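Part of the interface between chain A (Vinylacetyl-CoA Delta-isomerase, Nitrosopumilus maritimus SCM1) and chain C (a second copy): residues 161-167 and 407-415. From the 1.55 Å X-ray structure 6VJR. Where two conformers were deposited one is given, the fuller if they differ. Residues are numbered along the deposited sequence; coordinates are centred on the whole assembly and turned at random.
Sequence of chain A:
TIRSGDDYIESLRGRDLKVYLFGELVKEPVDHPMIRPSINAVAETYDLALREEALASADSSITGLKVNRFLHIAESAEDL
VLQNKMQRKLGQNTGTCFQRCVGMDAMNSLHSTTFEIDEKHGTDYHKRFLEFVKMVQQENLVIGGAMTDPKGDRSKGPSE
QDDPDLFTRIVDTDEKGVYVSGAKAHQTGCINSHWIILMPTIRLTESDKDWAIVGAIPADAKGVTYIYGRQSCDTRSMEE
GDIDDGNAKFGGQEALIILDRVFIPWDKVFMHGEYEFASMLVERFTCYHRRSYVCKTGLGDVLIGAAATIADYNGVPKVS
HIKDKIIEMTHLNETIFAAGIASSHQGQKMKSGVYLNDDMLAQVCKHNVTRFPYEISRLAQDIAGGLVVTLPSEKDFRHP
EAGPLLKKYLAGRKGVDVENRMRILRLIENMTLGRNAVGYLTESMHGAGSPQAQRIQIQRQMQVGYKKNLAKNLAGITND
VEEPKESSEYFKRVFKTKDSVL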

# COMPACT_ATOMS: atom_id res chain seq x y z
N GLN A 161 27.69 23.32 14.95
CA GLN A 161 26.61 23.78 15.81
C GLN A 161 27.04 25.07 16.52
O GLN A 161 28.22 25.28 16.88
CB GLN A 161 26.24 22.73 16.85
CG GLN A 161 25.79 21.40 16.27
CD GLN A 161 24.47 21.50 15.54
OE1 GLN A 161 23.58 22.28 15.93
NE2 GLN A 161 24.35 20.68 14.51
N ASP A 162 26.05 25.93 16.76
CA ASP A 162 26.22 27.17 17.49
C ASP A 162 26.64 26.88 18.94
O ASP A 162 27.35 27.67 19.53
CB ASP A 162 24.90 27.92 17.48
CG ASP A 162 24.94 29.42 17.75
OD1 ASP A 162 25.70 30.11 17.05
OD2 ASP A 162 24.15 29.89 18.61
N ASP A 163 26.08 25.82 19.52
CA ASP A 163 26.43 25.38 20.87
C ASP A 163 27.15 24.05 20.73
O ASP A 163 26.57 23.06 20.33
CB ASP A 163 25.19 25.24 21.74
CG ASP A 163 25.42 24.76 23.16
OD1 ASP A 163 26.59 24.40 23.51
OD2 ASP A 163 24.41 24.69 23.91
N PRO A 164 28.45 23.99 21.03
CA PRO A 164 29.20 22.76 20.83
C PRO A 164 28.72 21.57 21.66
O PRO A 164 29.06 20.46 21.32
CB PRO A 164 30.64 23.16 21.12
CG PRO A 164 30.43 24.25 22.13
CD PRO A 164 29.30 25.07 21.58
N ASP A 165 27.97 21.80 22.75
CA ASP A 165 27.50 20.74 23.63
C ASP A 165 26.32 19.97 23.03
O ASP A 165 25.88 19.00 23.63
CB ASP A 165 27.09 21.31 24.98
CG ASP A 165 28.23 21.93 25.77
OD1 ASP A 165 29.40 21.51 25.56
OD2 ASP A 165 27.94 22.84 26.58
N LEU A 166 25.79 20.36 21.85
CA LEU A 166 24.61 19.70 21.30
C LEU A 166 24.91 18.29 20.78
O LEU A 166 23.99 17.50 20.53
CB LEU A 166 23.93 20.56 20.25
CG LEU A 166 23.25 21.83 20.78
CD1 LEU A 166 22.86 22.86 19.72
CD2 LEU A 166 22.01 21.42 21.54
N PHE A 167 26.21 17.99 20.65
CA PHE A 167 26.71 16.63 20.59
C PHE A 167 27.72 16.49 21.72
O PHE A 167 28.48 17.43 22.00
CB PHE A 167 27.40 16.34 19.25
CG PHE A 167 26.52 16.28 18.02
CD1 PHE A 167 26.04 17.46 17.44
CD2 PHE A 167 26.22 15.08 17.42
CE1 PHE A 167 25.29 17.42 16.29
CE2 PHE A 167 25.42 15.05 16.28
CZ PHE A 167 25.00 16.22 15.70
N LYS C 407 16.09 24.21 27.65
CA LYS C 407 16.23 25.33 26.73
C LYS C 407 17.53 25.21 25.95
O LYS C 407 17.56 25.44 24.74
CB LYS C 407 16.09 26.67 27.46
CG LYS C 407 14.66 26.94 27.88
CD LYS C 407 14.46 28.19 28.73
CE LYS C 407 13.05 28.35 29.17
NZ LYS C 407 12.53 27.39 30.15
N LYS C 408 18.59 24.79 26.63
CA LYS C 408 19.87 24.63 25.96
C LYS C 408 19.85 23.44 25.00
O LYS C 408 20.25 23.55 23.85
CB LYS C 408 20.96 24.36 27.01
CG LYS C 408 22.32 24.08 26.52
CD LYS C 408 23.30 23.87 27.67
CE LYS C 408 24.67 23.36 27.30
NZ LYS C 408 25.50 24.26 26.52
N TYR C 409 19.46 22.27 25.52
CA TYR C 409 19.72 21.02 24.82
C TYR C 409 18.66 20.67 23.77
O TYR C 409 18.97 19.86 22.87
CB TYR C 409 19.91 19.86 25.79
CG TYR C 409 21.33 19.88 26.35
CD1 TYR C 409 22.38 19.62 25.49
CD2 TYR C 409 21.61 20.20 27.67
CE1 TYR C 409 23.69 19.60 25.93
CE2 TYR C 409 22.93 20.23 28.12
CZ TYR C 409 23.97 19.95 27.24
OH TYR C 409 25.26 19.96 27.64
N LEU C 410 17.45 21.26 23.85
CA LEU C 410 16.41 20.95 22.89
C LEU C 410 16.34 22.01 21.79
O LEU C 410 15.32 22.16 21.10
CB LEU C 410 15.05 20.70 23.55
CG LEU C 410 15.08 19.54 24.55
CD1 LEU C 410 13.66 19.30 25.01
CD2 LEU C 410 15.69 18.30 23.98
N ALA C 411 17.44 22.74 21.62
CA ALA C 411 17.56 23.68 20.52
C ALA C 411 17.35 22.98 19.17
O ALA C 411 17.75 21.82 18.99
CB ALA C 411 18.93 24.32 20.56
N GLY C 412 16.70 23.69 18.24
CA GLY C 412 16.75 23.30 16.84
C GLY C 412 17.73 24.20 16.09
O GLY C 412 18.81 24.52 16.59
N ARG C 413 17.35 24.66 14.91
CA ARG C 413 18.22 25.60 14.21
C ARG C 413 18.28 26.91 14.98
O ARG C 413 17.41 27.24 15.80
CB ARG C 413 17.78 25.75 12.76
CG ARG C 413 16.44 26.40 12.63
CD ARG C 413 16.12 26.86 11.24
NE ARG C 413 14.75 27.38 11.15
CZ ARG C 413 14.31 28.59 11.47
NH1 ARG C 413 13.02 28.87 11.33
NH2 ARG C 413 15.14 29.53 11.90
N LYS C 414 19.34 27.67 14.73
CA LYS C 414 19.51 28.94 15.41
C LYS C 414 18.31 29.85 15.18
O LYS C 414 17.82 29.98 14.07
CB LYS C 414 20.81 29.60 14.96
CG LYS C 414 21.23 30.78 15.83
CD LYS C 414 22.61 31.28 15.44
CE LYS C 414 23.19 32.25 16.41
NZ LYS C 414 22.59 33.56 16.18
N GLY C 415 17.83 30.47 16.27
CA GLY C 415 16.78 31.46 16.18
C GLY C 415 15.42 30.89 16.54
O GLY C 415 14.47 31.61 16.72
O HOH W 1 21.96 25.37 22.92

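How does the helical end of the chain C stretch take hold of chain A? Lys408(C) does so with its charge. Its CA-to-CB bond points sideways to the other stretch, but chi1 to chi3 are all t, so the extended chain carries the ammonium group across, and a final chi4 near p sets NZ between two carboxylates. NZ lies 2.9 Å from OD2 of Asp163(A) and 2.8 Å from OD2 of Asp165(A), a salt bridge and hydrogen bond in each case; a weak hydrogen bond also runs from NZ to OD1 of Asp163(A), at 3.2 Å. A long, flexible amine suits this place, since it can donate to several acceptors at once.

What keeps the two aspartates ready for one lysine? Chain A folds into a compact turn here. The backbone N of Leu166(A) donates to O of Asp163(A) at 3.2 Å, and N of Asp165(A) donates to the side-chain OD1 of Asp163(A) at 3.0 Å. Both aspartates point their CA-to-CB bonds toward chain C, and their short side chains bring the carboxylates together around NZ. Water 1 adds a second link between Asp163(A) and Lys408(C): it donates to OD2 of the aspartate and to the backbone O of the lysine, both at 2.7 Å.

What does Tyr409(C) contribute beside this polar cluster? Its buried ring packs against the chain A turn. The backbone O of Asp165(A) approaches the ring edge, 3.2 Å from CE1 of Tyr409(C), where the ring hydrogens carry a slight positive charge. Leu166(A) is also buried and loses the most area to the other stretch, 69 Å². Its CD2 lies 4.4 Å from CD1 of Tyr409(C), and also 3.6 Å from the backbone O of Lys408(C), so the leucine meets both ring and main chain.

How does the contact continue once the helix has ended? Leu410(C), the first residue to leave helical angles, points away, and the next, Ala411(C), points toward chain A. Its small methyl offers an apolar surface to Leu166(A), with CB of Ala411(C) 4.3 Å from CD1 of the leucine. Gly412(C) has no side chain, and Arg413(C) turns away from the contact. Lys414(C) then points toward chain A at the exposed margin, where its CE comes within 3.4 Å of OD1 of Asp162(A). The close atom is a methylene carbon, so this is packing alongside a carboxylate, whereas Lys408(C) makes true salt bridges.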